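Local coordinates for protein PTHB1 (Homo sapiens, PDB 4YD8), which serves as a BBSome subunit, here its N-terminal seven-bladed beta-propeller, in a coat complex thought to sort specific membrane proteins to primary cilia, at residues Phe24-Leu29 with Ala249-Ile254; Asp42-Gly47 with Val348-Ser353; Arg270-Leu275 with Ile305-Gly310; Leu295-Val300 with Leu316-Asp321; Leu78-Leu83 with Ser104-Val109. One frame throughout, in Å; residues are numbered along the deposited sequence. Where two conformers were deposited one is given.

All five contacts belong to one seven-bladed beta-propeller and sample it from the middle outward. Contact 1 reaches across the middle, its centre about 6 Å from that of the chain, while contact 2 joins the first blade to the last; their centres are about 13 Å apart, and Cys28 O meets Gly47 N where they touch. Strand 306-311 of contact 3 runs between the two strands joined by contact 4, and the centres are about 8 Å apart: contact 3 packs two blades together, contact 4 stays within one. Contact 5 lies far round the ring, its centre about 32 Å from that of contact 4, yet Val82 packs on Gly47 of contact 2. None involves a ligand.

Contact 1 (Phe24-Leu29 with Ala249-Ile254); sequences FDQGCL and ALDICI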
# COMPACT_ATOMS: atom_id res chain seq x y z
N PHE A 24 8.13 -9.87 6.87
CA PHE A 24 7.18 -9.04 6.15
C PHE A 24 7.94 -7.99 5.37
O PHE A 24 9.09 -7.69 5.69
CB PHE A 24 6.23 -8.34 7.13
CG PHE A 24 5.53 -9.28 8.06
CD1 PHE A 24 6.17 -9.80 9.18
CD2 PHE A 24 4.21 -9.63 7.83
CE1 PHE A 24 5.51 -10.67 10.03
CE2 PHE A 24 3.55 -10.49 8.68
CZ PHE A 24 4.21 -11.02 9.77
N ASP A 25 7.32 -7.42 4.34
CA ASP A 25 7.94 -6.28 3.67
C ASP A 25 6.86 -5.31 3.25
O ASP A 25 5.69 -5.49 3.58
CB ASP A 25 8.76 -6.74 2.46
CG ASP A 25 9.95 -5.82 2.16
OD1 ASP A 25 9.94 -4.64 2.57
OD2 ASP A 25 10.89 -6.30 1.50
N GLN A 26 7.26 -4.26 2.53
CA GLN A 26 6.30 -3.31 2.00
C GLN A 26 5.39 -4.11 1.07
O GLN A 26 5.85 -5.02 0.37
CB GLN A 26 7.01 -2.15 1.28
CG GLN A 26 7.27 -2.34 -0.20
CD GLN A 26 8.14 -1.22 -0.80
OE1 GLN A 26 9.17 -0.85 -0.24
NE2 GLN A 26 7.70 -0.68 -1.93
N GLY A 27 4.11 -3.80 1.08
CA GLY A 27 3.17 -4.62 0.34
C GLY A 27 2.32 -5.51 1.24
O GLY A 27 1.19 -5.84 0.89
N CYS A 28 2.86 -5.88 2.40
CA CYS A 28 2.21 -6.86 3.28
C CYS A 28 1.13 -6.26 4.18
O CYS A 28 0.44 -7.00 4.85
CB CYS A 28 3.25 -7.55 4.17
SG CYS A 28 4.30 -8.73 3.26
N LEU A 29 1.04 -4.93 4.21
CA LEU A 29 0.10 -4.24 5.11
C LEU A 29 -0.99 -3.50 4.32
O LEU A 29 -0.68 -2.71 3.41
CB LEU A 29 0.87 -3.24 5.99
CG LEU A 29 -0.01 -2.34 6.87
CD1 LEU A 29 -0.78 -3.19 7.89
CD2 LEU A 29 0.85 -1.27 7.55
N ALA A 249 14.65 3.85 -6.58
CA ALA A 249 13.40 4.13 -5.86
C ALA A 249 13.00 2.99 -4.92
O ALA A 249 13.13 1.82 -5.27
CB ALA A 249 12.27 4.40 -6.85
N LEU A 250 12.50 3.36 -3.75
CA LEU A 250 11.95 2.39 -2.80
C LEU A 250 10.46 2.16 -3.03
O LEU A 250 9.96 1.04 -2.88
CB LEU A 250 12.18 2.87 -1.36
CG LEU A 250 13.62 2.93 -0.86
CD1 LEU A 250 13.67 3.49 0.56
CD2 LEU A 250 14.26 1.55 -0.90
N ASP A 251 9.74 3.21 -3.37
CA ASP A 251 8.29 3.13 -3.47
C ASP A 251 7.75 4.26 -4.33
O ASP A 251 8.42 5.29 -4.51
CB ASP A 251 7.67 3.17 -2.05
CG ASP A 251 6.26 2.59 -2.00
OD1 ASP A 251 5.82 2.03 -3.02
OD2 ASP A 251 5.61 2.68 -0.93
N ILE A 252 6.55 4.06 -4.87
CA ILE A 252 5.78 5.10 -5.54
C ILE A 252 4.38 5.10 -4.97
O ILE A 252 3.81 4.04 -4.72
CB ILE A 252 5.66 4.87 -7.06
CG1 ILE A 252 7.01 4.78 -7.73
CG2 ILE A 252 4.83 5.99 -7.72
CD1 ILE A 252 6.89 4.12 -9.09
N CYS A 253 3.82 6.28 -4.77
CA CYS A 253 2.46 6.43 -4.26
C CYS A 253 1.77 7.53 -5.05
O CYS A 253 2.25 8.66 -5.06
CB CYS A 253 2.48 6.77 -2.77
SG CYS A 253 0.79 6.79 -2.01
N ILE A 254 0.65 7.24 -5.71
CA ILE A 254 -0.05 8.29 -6.45
C ILE A 254 -1.27 8.74 -5.66
O ILE A 254 -2.13 7.92 -5.35
CB ILE A 254 -0.47 7.82 -7.83
CG1 ILE A 254 0.78 7.41 -8.64
CG2 ILE A 254 -1.25 8.92 -8.56
CD1 ILE A 254 0.47 6.79 -9.95
O HOH W 1 6.19 -0.20 -3.99
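The Gln26 amide and the Asp251 carboxylate run past one another head to tail, their planes 51° apart, without a direct bond. What the amide engages is the main chain beside the acid: Leu250 O lies close to the amide plane, and NE2 gives it a hydrogen bond of 3.0 Å with an N-H...O angle of 153°. This spans the middle of the beta-propeller, from the loop leading into strand 29-32 to the start of strand 249-255, each the first strand of a four-stranded blade. Gln26 covers the distance because its chain is extended beyond CG (chi2 -172°). NE2 also comes within 3.5 Å of Asp251 OD1, but at an angle too poor for bonding; a water modelled very close to both appears to link them, though its short distances make the bridge doubtful. The accepting carbonyl sits at a classic beta bulge, where Leu250 and Asp251 both face Leu267. In the 24-29 loop, a type II turn from Asp25 to Cys28 presents Gln26, with Gly27 at its third position. That turn is closed by Cys28 N on Asp25 O, while Asp25 N points at Cys28 SG, 3.5 Å away.

Contact 2 (Asp42-Gly47 with Val348-Ser353); sequences DKIIVG and VIVTLS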
# COMPACT_ATOMS: atom_id res chain seq x y z
N ASP A 42 -11.90 0.95 9.06
CA ASP A 42 -10.92 0.08 8.43
C ASP A 42 -10.65 -1.15 9.29
O ASP A 42 -10.91 -1.15 10.49
CB ASP A 42 -9.59 0.82 8.18
CG ASP A 42 -9.72 1.87 7.11
OD1 ASP A 42 -10.45 1.61 6.13
OD2 ASP A 42 -9.10 2.95 7.26
N LYS A 43 -10.15 -2.19 8.65
CA LYS A 43 -9.56 -3.32 9.37
C LYS A 43 -8.10 -3.40 8.93
O LYS A 43 -7.77 -2.92 7.85
CB LYS A 43 -10.27 -4.63 9.07
CG LYS A 43 -11.62 -4.75 9.76
CD LYS A 43 -12.68 -3.95 9.04
CE LYS A 43 -13.91 -3.77 9.91
NZ LYS A 43 -14.85 -2.85 9.22
N ILE A 44 -7.25 -3.99 9.76
CA ILE A 44 -5.85 -4.18 9.40
C ILE A 44 -5.73 -5.55 8.75
O ILE A 44 -6.12 -6.56 9.35
CB ILE A 44 -4.92 -4.11 10.61
CG1 ILE A 44 -5.10 -2.79 11.37
CG2 ILE A 44 -3.47 -4.28 10.20
CD1 ILE A 44 -4.38 -2.81 12.69
N ILE A 45 -5.22 -5.59 7.52
CA ILE A 45 -4.96 -6.86 6.85
C ILE A 45 -3.47 -7.00 6.67
O ILE A 45 -2.83 -6.11 6.12
CB ILE A 45 -5.64 -6.96 5.46
CG1 ILE A 45 -7.15 -6.70 5.57
CG2 ILE A 45 -5.34 -8.33 4.82
CD1 ILE A 45 -7.57 -5.34 5.12
N VAL A 46 -2.91 -8.11 7.15
CA VAL A 46 -1.49 -8.36 6.99
C VAL A 46 -1.23 -9.77 6.47
O VAL A 46 -1.74 -10.74 7.04
CB VAL A 46 -0.71 -8.18 8.32
CG1 VAL A 46 0.79 -8.41 8.08
CG2 VAL A 46 -0.91 -6.79 8.89
N GLY A 47 -0.44 -9.87 5.40
CA GLY A 47 0.00 -11.17 4.92
C GLY A 47 1.48 -11.34 5.22
O GLY A 47 2.21 -10.35 5.26
N VAL A 348 -5.60 7.38 12.41
CA VAL A 348 -4.81 6.44 13.20
C VAL A 348 -3.65 5.90 12.37
O VAL A 348 -3.83 5.48 11.23
CB VAL A 348 -5.67 5.27 13.72
CG1 VAL A 348 -4.78 4.15 14.29
CG2 VAL A 348 -6.68 5.76 14.77
N ILE A 349 -2.45 5.93 12.94
CA ILE A 349 -1.25 5.42 12.27
C ILE A 349 -1.07 3.94 12.57
O ILE A 349 -1.12 3.54 13.73
CB ILE A 349 0.03 6.17 12.72
CG1 ILE A 349 -0.04 7.64 12.35
CG2 ILE A 349 1.29 5.54 12.10
CD1 ILE A 349 1.18 8.41 12.85
N VAL A 350 -0.86 3.15 11.53
CA VAL A 350 -0.55 1.74 11.72
C VAL A 350 0.83 1.46 11.13
O VAL A 350 1.08 1.78 9.97
CB VAL A 350 -1.57 0.81 11.05
CG1 VAL A 350 -1.20 -0.67 11.26
CG2 VAL A 350 -3.00 1.12 11.57
N THR A 351 1.73 0.90 11.93
CA THR A 351 3.06 0.51 11.43
C THR A 351 3.31 -0.99 11.52
O THR A 351 2.85 -1.65 12.46
CB THR A 351 4.21 1.20 12.20
OG1 THR A 351 4.10 0.88 13.60
CG2 THR A 351 4.17 2.71 12.01
N LEU A 352 4.06 -1.51 10.55
CA LEU A 352 4.46 -2.91 10.53
C LEU A 352 5.97 -3.01 10.32
O LEU A 352 6.52 -2.39 9.40
CB LEU A 352 3.73 -3.66 9.41
CG LEU A 352 4.14 -5.13 9.20
CD1 LEU A 352 3.73 -6.00 10.39
CD2 LEU A 352 3.52 -5.64 7.91
N SER A 353 6.64 -3.79 11.17
CA SER A 353 8.09 -4.01 11.04
C SER A 353 8.36 -5.30 10.24
O SER A 353 7.45 -6.10 10.01
CB SER A 353 8.76 -4.09 12.41
OG SER A 353 8.41 -5.30 13.07
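Two methyl-to-methyl meetings carry this contact. Ile44 and Val350 reach toward each other tip to tip, CD1 of the isoleucine ending 4.1 Å from CG1 of the valine. Two residues further along both strands, Val46 and Leu352 approach at a slant, and Val46 CG1 comes to 3.9 Å from Leu352 CD2. Conformation explains which branches meet: Ile44 is stretched out to CD1 (chi2 170°), whereas Val46 offers the methyl that lies opposite its backbone N (chi1 -178°). All four side chains start toward the other strand. The two strands run in the same sense with matched spacing, Ile44 beside Val350 with CA atoms 8.3 Å apart and Val46 beside Leu352 at 8.8 Å, a separation that belongs to stacked sheets and not to paired strands.

Leu29 packs on both Ile44 and Val46, and Leu31, Leu342 and Leu358 all touch Val350, so the meeting point is buried among aliphatic groups from both sheets. At the margin Asp42 OD2 accepts a hydrogen bond from Cys341 N, a polar tie between the sheets.

Strand 43-47 is second in the first propeller blade; strand 348-353 lies in the last one, which the N-terminal strand 8-17 completes from the outside, the velcro-like closure familiar in beta-propellers. Here, then, the two ends of the ring are pressed together by dispersion and exclusion of water. Neither strand lends the other a backbone hydrogen bond, and the fit depends on the shapes of branched side chains rather than on directed bonds.

Contact 3 (Arg270-Leu275 with Ile305-Gly310); sequences RNFFCL and INTLIG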
# COMPACT_ATOMS: atom_id res chain seq x y z
N ARG A 270 17.70 8.44 -1.44
CA ARG A 270 18.35 9.67 -0.96
C ARG A 270 17.43 10.90 -0.95
O ARG A 270 17.69 11.89 -0.26
CB ARG A 270 19.58 10.00 -1.82
CG ARG A 270 20.65 8.92 -1.85
CD ARG A 270 21.92 9.45 -2.55
NE ARG A 270 21.95 9.17 -3.99
CZ ARG A 270 22.16 7.97 -4.52
NH1 ARG A 270 22.36 6.91 -3.73
NH2 ARG A 270 22.19 7.81 -5.84
N ASN A 271 16.38 10.84 -1.76
CA ASN A 271 15.50 11.98 -1.95
C ASN A 271 14.05 11.55 -1.99
O ASN A 271 13.73 10.40 -2.27
CB ASN A 271 15.84 12.74 -3.24
CG ASN A 271 17.21 13.39 -3.19
OD1 ASN A 271 17.34 14.56 -2.82
ND2 ASN A 271 18.24 12.65 -3.60
N PHE A 272 13.19 12.50 -1.71
CA PHE A 272 11.76 12.31 -1.80
C PHE A 272 11.27 13.28 -2.88
O PHE A 272 11.64 14.46 -2.88
CB PHE A 272 11.19 12.54 -0.39
CG PHE A 272 9.77 12.99 -0.32
CD1 PHE A 272 8.75 12.19 -0.79
CD2 PHE A 272 9.45 14.16 0.35
CE1 PHE A 272 7.43 12.60 -0.66
CE2 PHE A 272 8.14 14.57 0.48
CZ PHE A 272 7.13 13.79 -0.03
N PHE A 273 10.48 12.77 -3.82
CA PHE A 273 10.01 13.55 -4.96
C PHE A 273 8.49 13.66 -5.02
O PHE A 273 7.78 12.69 -4.78
CB PHE A 273 10.47 12.93 -6.29
CG PHE A 273 11.96 12.74 -6.42
CD1 PHE A 273 12.60 11.65 -5.84
CD2 PHE A 273 12.73 13.63 -7.18
CE1 PHE A 273 14.00 11.46 -5.99
CE2 PHE A 273 14.11 13.44 -7.35
CZ PHE A 273 14.74 12.37 -6.74
N CYS A 274 8.00 14.83 -5.40
CA CYS A 274 6.60 14.99 -5.78
C CYS A 274 6.56 15.42 -7.24
O CYS A 274 7.04 16.50 -7.58
CB CYS A 274 5.90 16.02 -4.89
SG CYS A 274 4.21 16.37 -5.43
N LEU A 275 6.01 14.57 -8.12
CA LEU A 275 5.93 14.87 -9.55
C LEU A 275 4.54 15.29 -9.98
O LEU A 275 3.53 14.82 -9.43
CB LEU A 275 6.34 13.64 -10.38
CG LEU A 275 7.60 12.90 -9.94
CD1 LEU A 275 7.90 11.77 -10.95
CD2 LEU A 275 8.80 13.85 -9.82
N ILE A 305 0.63 18.92 0.86
CA ILE A 305 0.41 17.51 1.16
C ILE A 305 1.29 17.09 2.33
O ILE A 305 2.45 17.49 2.46
CB ILE A 305 0.69 16.62 -0.09
CG1 ILE A 305 -0.24 17.00 -1.24
CG2 ILE A 305 0.53 15.14 0.26
CD1 ILE A 305 -0.12 16.15 -2.47
N ASN A 306 0.69 16.29 3.22
CA ASN A 306 1.44 15.72 4.35
C ASN A 306 1.89 14.30 4.05
O ASN A 306 1.11 13.48 3.55
CB ASN A 306 0.59 15.73 5.64
CG ASN A 306 0.60 17.08 6.36
OD1 ASN A 306 0.78 18.14 5.75
ND2 ASN A 306 0.34 17.05 7.67
N THR A 307 3.15 14.00 4.36
CA THR A 307 3.75 12.71 4.05
C THR A 307 4.44 12.11 5.27
O THR A 307 5.27 12.77 5.91
CB THR A 307 4.77 12.84 2.91
OG1 THR A 307 4.11 13.37 1.75
CG2 THR A 307 5.38 11.47 2.57
N LEU A 308 4.10 10.86 5.58
CA LEU A 308 4.81 10.11 6.61
C LEU A 308 6.04 9.46 6.00
O LEU A 308 5.94 8.90 4.93
CB LEU A 308 3.92 9.02 7.22
CG LEU A 308 2.92 9.48 8.27
CD1 LEU A 308 1.77 8.49 8.28
CD2 LEU A 308 3.61 9.49 9.62
N ILE A 309 7.18 9.54 6.67
CA ILE A 309 8.37 8.82 6.22
C ILE A 309 9.01 8.11 7.41
O ILE A 309 9.37 8.74 8.40
CB ILE A 309 9.40 9.77 5.56
CG1 ILE A 309 8.75 10.53 4.39
CG2 ILE A 309 10.64 8.97 5.10
CD1 ILE A 309 9.72 11.44 3.57
N GLY A 310 9.10 6.78 7.30
CA GLY A 310 9.71 5.96 8.33
C GLY A 310 11.15 5.72 7.93
O GLY A 310 11.47 5.73 6.74
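Phe272 sets its ring against Thr307 and Ile309, two alternate residues of one strand, and the three conformations fit one another. The phenylalanine carries CG on the far side from its backbone N, though turned well off the ideal staggered value (chi1 154°), which sends the ring out from its own strand toward the next blade. Thr307 comes to meet it from the opposite direction. With chi1 at -59°, its OG1 stands beside the backbone N and lies 3.5 Å from Phe272 CZ, while the methyl CG2 is 4.0 Å from CE1 of that ring. Thr307 OG1 approaches the ring obliquely, from neither a clear face nor a clear edge. Ile309 behaves differently: its chain is extended to the tip (chi2 -176°), and CD1 rests over one face of the Phe272 ring, 4.1 Å above the plane and displaced toward the rim. The ring is thus touched near CZ by the threonine and near CG by the isoleucine.

All three residues are buried. Strand 271-275 is the third of its propeller blade, between strands 263-268 and 281-286; strand 306-311 is second in the following blade, flanked by 291-298 and 315-320, and Ile309 also packs on Tyr319 of that last strand.

Contact 4 (Leu295-Val300 with Leu316-Asp321); sequences LPYCSV and LHIYQD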
# COMPACT_ATOMS: atom_id res chain seq x y z
N LEU A 295 4.28 7.37 3.14
CA LEU A 295 2.87 7.45 2.81
C LEU A 295 2.43 8.91 2.78
O LEU A 295 2.24 9.52 3.84
CB LEU A 295 2.00 6.68 3.83
CG LEU A 295 0.52 6.71 3.45
CD1 LEU A 295 0.26 5.70 2.33
CD2 LEU A 295 -0.38 6.46 4.64
N PRO A 296 2.25 9.48 1.57
CA PRO A 296 1.52 10.75 1.43
C PRO A 296 0.08 10.49 1.85
O PRO A 296 -0.57 9.70 1.16
CB PRO A 296 1.61 11.08 -0.07
CG PRO A 296 2.65 10.13 -0.62
CD PRO A 296 2.63 8.91 0.27
N TYR A 297 -0.40 11.09 2.93
CA TYR A 297 -1.62 10.58 3.58
C TYR A 297 -2.74 11.58 3.74
O TYR A 297 -3.88 11.19 4.01
CB TYR A 297 -1.29 10.00 4.97
CG TYR A 297 -0.89 11.03 6.02
CD1 TYR A 297 0.43 11.48 6.11
CD2 TYR A 297 -1.81 11.54 6.93
CE1 TYR A 297 0.81 12.42 7.06
CE2 TYR A 297 -1.44 12.49 7.90
CZ TYR A 297 -0.12 12.92 7.95
OH TYR A 297 0.28 13.86 8.88
N CYS A 298 -2.46 12.87 3.58
CA CYS A 298 -3.53 13.86 3.67
C CYS A 298 -3.06 15.22 3.21
O CYS A 298 -1.86 15.45 2.99
CB CYS A 298 -4.08 13.97 5.09
SG CYS A 298 -3.14 15.05 6.22
N SER A 299 -4.01 16.13 3.06
CA SER A 299 -3.71 17.53 2.85
C SER A 299 -4.40 18.35 3.92
O SER A 299 -5.61 18.25 4.08
CB SER A 299 -4.14 17.98 1.46
OG SER A 299 -4.13 19.40 1.40
N VAL A 300 -3.63 19.15 4.66
CA VAL A 300 -4.24 19.97 5.72
C VAL A 300 -4.45 21.40 5.27
O VAL A 300 -5.03 22.21 5.99
CB VAL A 300 -3.39 19.98 7.01
CG1 VAL A 300 -3.09 18.55 7.47
CG2 VAL A 300 -2.09 20.77 6.79
N LEU A 316 9.95 8.15 12.89
CA LEU A 316 8.86 8.35 11.95
C LEU A 316 8.63 9.86 11.82
O LEU A 316 8.41 10.53 12.82
CB LEU A 316 7.60 7.63 12.43
CG LEU A 316 6.36 7.70 11.54
CD1 LEU A 316 6.62 7.00 10.19
CD2 LEU A 316 5.16 7.07 12.25
N HIS A 317 8.68 10.38 10.59
CA HIS A 317 8.59 11.82 10.35
C HIS A 317 7.35 12.18 9.57
O HIS A 317 6.89 11.41 8.74
CB HIS A 317 9.81 12.32 9.57
CG HIS A 317 11.10 12.17 10.31
ND1 HIS A 317 12.14 11.39 9.84
CD2 HIS A 317 11.52 12.68 11.49
CE1 HIS A 317 13.14 11.44 10.69
NE2 HIS A 317 12.79 12.22 11.70
N ILE A 318 6.81 13.37 9.83
CA ILE A 318 5.76 13.93 9.00
C ILE A 318 6.23 15.23 8.38
O ILE A 318 6.63 16.13 9.09
CB ILE A 318 4.47 14.21 9.78
CG1 ILE A 318 3.78 12.92 10.15
CG2 ILE A 318 3.52 15.05 8.93
CD1 ILE A 318 2.52 13.14 11.02
N TYR A 319 6.19 15.28 7.05
CA TYR A 319 6.50 16.48 6.29
C TYR A 319 5.23 17.10 5.72
O TYR A 319 4.37 16.39 5.22
CB TYR A 319 7.46 16.15 5.13
CG TYR A 319 8.78 15.65 5.64
CD1 TYR A 319 8.99 14.29 5.89
CD2 TYR A 319 9.82 16.53 5.89
CE1 TYR A 319 10.20 13.84 6.37
CE2 TYR A 319 11.03 16.09 6.37
CZ TYR A 319 11.22 14.74 6.61
OH TYR A 319 12.43 14.30 7.09
N GLN A 320 5.12 18.42 5.80
CA GLN A 320 4.18 19.15 4.98
C GLN A 320 4.99 19.72 3.82
O GLN A 320 5.84 20.59 4.03
CB GLN A 320 3.49 20.27 5.76
CG GLN A 320 2.42 20.99 4.93
CD GLN A 320 1.64 22.02 5.74
OE1 GLN A 320 2.07 22.44 6.81
NE2 GLN A 320 0.48 22.42 5.24
N ASP A 321 4.72 19.22 2.62
CA ASP A 321 5.56 19.47 1.44
C ASP A 321 6.97 19.00 1.79
O ASP A 321 7.15 17.80 2.00
CB ASP A 321 5.49 20.95 1.01
CG ASP A 321 4.09 21.34 0.54
OD1 ASP A 321 3.33 20.44 0.12
OD2 ASP A 321 3.76 22.55 0.59
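Tyr297 takes the crowded position between its backbone N and carbonyl carbon (chi1 70°), which lifts the ring off its strand and carries the phenol oxygen to Ile318. The isoleucine answers with CG1 beside its own backbone N (chi1 -72°), so that CD1 and CG2 both border the hydroxyl. The two side chains cross at about a right angle. Packing is tight: Tyr297 OH is 3.2 Å from Ile318 CD1 and 3.5 Å from Ile318 CG2. Polar company for the hydroxyl comes from the strand between, where Asn306 ND2 makes a weak hydrogen bond with it. At the edge of the ring, in its plane, lies Leu295 O.

A second, more exposed meeting follows near the strand ends. Gln320 is extended throughout, and its NE2 passes 3.4 Å from Val300 CG2. Nothing polar is exchanged there; the amide nitrogen is instead hydrogen-bonded to Thr304 OG1.

Strands 291-298 and 315-320 both pair with strand 306-311, one on each side of it. The contact therefore reaches over a middle strand, joining the first and third strands of a four-stranded antiparallel meander, the blade unit of a beta-propeller.

Contact 5 (Leu78-Leu83 with Ser104-Val109); sequences LRDPVL and SRKLCV
Asp80 and Lys106 bring together two parts of a beta-propeller: the loop that crosses from strand 72-77, last of one blade, to strand 84-88, first of the next, and the turn and strand start at 104-109 within that second blade.

Charge comes first. The two side chains cross at a slant, and the carboxylate meets the lysine's last methylene more closely than its ammonium: Asp80 OD2 is 3.5 Å from Lys106 CE but 4.3 Å from NZ. Too far apart for a salt bridge, the opposite charges probably still attract at long range. Lys106 leaves its strand with CG between backbone N and carbonyl carbon (chi1 61°) and then runs fully extended, which takes NZ past the carboxylate toward Leu78.

Van der Waals contact is slight: Leu83 CD1 lies 3.8 Å from Ser104 N, and the Leu83 backbone is hydrogen-bonded to that of Leu102.

Water does most of the joining. Two waters bridge Leu78 O and Lys106 NZ side by side, each donating to the carbonyl and accepting from the ammonium; the first lies 2.8 Å from Leu78 O and 2.9 Å from NZ. Asp80 OD2 has its own water, which donates to it and accepts from Arg105 N. Pro81 O, which also bonds to His103 ND1, shares the last bridge with the other carboxylate oxygen: one water donates to Asp80 OD1 at 2.8 Å and to Pro81 O at 2.7 Å, and accepts from Ser104 N at 2.8 Å.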
# COMPACT_ATOMS: atom_id res chain seq x y z
N LEU A 78 -2.47 -19.74 4.26
CA LEU A 78 -2.65 -19.86 2.82
C LEU A 78 -1.62 -20.80 2.18
O LEU A 78 -1.71 -21.10 0.99
CB LEU A 78 -2.59 -18.48 2.16
CG LEU A 78 -3.67 -17.50 2.67
CD1 LEU A 78 -3.53 -16.12 2.02
CD2 LEU A 78 -5.07 -18.08 2.44
N ARG A 79 -0.67 -21.27 2.99
CA ARG A 79 0.33 -22.29 2.61
C ARG A 79 1.19 -21.89 1.41
O ARG A 79 1.61 -22.74 0.62
CB ARG A 79 -0.38 -23.62 2.31
N ASP A 80 1.47 -20.60 1.32
CA ASP A 80 2.14 -20.00 0.18
C ASP A 80 2.53 -18.58 0.61
O ASP A 80 1.67 -17.84 1.08
CB ASP A 80 1.20 -19.99 -1.03
CG ASP A 80 1.92 -19.81 -2.34
OD1 ASP A 80 3.05 -19.27 -2.33
OD2 ASP A 80 1.37 -20.22 -3.39
N PRO A 81 3.82 -18.21 0.49
CA PRO A 81 4.21 -16.86 0.93
C PRO A 81 3.36 -15.76 0.30
O PRO A 81 3.06 -15.80 -0.90
CB PRO A 81 5.67 -16.75 0.45
CG PRO A 81 6.18 -18.16 0.54
CD PRO A 81 4.99 -19.03 0.10
N VAL A 82 2.95 -14.80 1.13
CA VAL A 82 2.17 -13.66 0.66
C VAL A 82 3.13 -12.54 0.26
O VAL A 82 3.94 -12.09 1.07
CB VAL A 82 1.19 -13.17 1.73
CG1 VAL A 82 0.47 -11.92 1.25
CG2 VAL A 82 0.19 -14.27 2.06
N LEU A 83 3.05 -12.12 -1.00
CA LEU A 83 3.90 -11.05 -1.52
C LEU A 83 3.25 -9.67 -1.36
O LEU A 83 3.94 -8.68 -1.18
CB LEU A 83 4.22 -11.27 -2.99
CG LEU A 83 5.00 -12.55 -3.32
CD1 LEU A 83 5.43 -12.54 -4.77
CD2 LEU A 83 6.18 -12.70 -2.38
N SER A 104 3.60 -15.81 -5.36
CA SER A 104 4.58 -15.89 -6.44
C SER A 104 3.98 -16.36 -7.77
O SER A 104 4.29 -15.79 -8.83
CB SER A 104 5.72 -16.84 -6.05
OG SER A 104 6.62 -16.96 -7.13
N ARG A 105 3.14 -17.39 -7.73
CA ARG A 105 2.55 -17.94 -8.95
C ARG A 105 1.02 -17.97 -8.99
O ARG A 105 0.43 -18.67 -9.82
CB ARG A 105 3.08 -19.37 -9.19
CG ARG A 105 4.59 -19.41 -9.39
CD ARG A 105 5.00 -18.72 -10.69
NE ARG A 105 4.43 -19.38 -11.85
CZ ARG A 105 5.03 -20.34 -12.55
NH1 ARG A 105 6.25 -20.75 -12.22
NH2 ARG A 105 4.41 -20.88 -13.60
N LYS A 106 0.36 -17.23 -8.11
CA LYS A 106 -1.09 -17.11 -8.23
C LYS A 106 -1.60 -15.84 -7.57
O LYS A 106 -0.99 -15.31 -6.65
CB LYS A 106 -1.81 -18.34 -7.65
CG LYS A 106 -1.58 -18.58 -6.18
CD LYS A 106 -2.40 -19.78 -5.67
CE LYS A 106 -1.99 -20.13 -4.24
NZ LYS A 106 -2.74 -21.28 -3.66
N LEU A 107 -2.71 -15.35 -8.09
CA LEU A 107 -3.43 -14.21 -7.53
C LEU A 107 -4.78 -14.74 -7.06
O LEU A 107 -5.51 -15.36 -7.85
CB LEU A 107 -3.58 -13.11 -8.57
CG LEU A 107 -4.63 -12.02 -8.27
CD1 LEU A 107 -4.11 -11.06 -7.22
CD2 LEU A 107 -5.02 -11.28 -9.54
N CYS A 108 -5.12 -14.52 -5.79
CA CYS A 108 -6.37 -15.04 -5.24
C CYS A 108 -7.23 -13.89 -4.73
O CYS A 108 -6.73 -12.99 -4.06
CB CYS A 108 -6.10 -16.05 -4.12
SG CYS A 108 -5.07 -17.48 -4.64
N VAL A 109 -8.51 -13.91 -5.08
CA VAL A 109 -9.42 -12.84 -4.67
C VAL A 109 -10.50 -13.43 -3.74
O VAL A 109 -11.10 -14.45 -4.06
CB VAL A 109 -10.04 -12.13 -5.90
CG1 VAL A 109 -11.19 -11.21 -5.49
CG2 VAL A 109 -8.98 -11.30 -6.62
O HOH W 2 -3.58 -20.36 -1.01
O HOH W 3 -1.33 -22.49 -1.49
O HOH W 4 4.40 -16.92 -2.91
O HOH W 5 2.42 -19.32 -5.79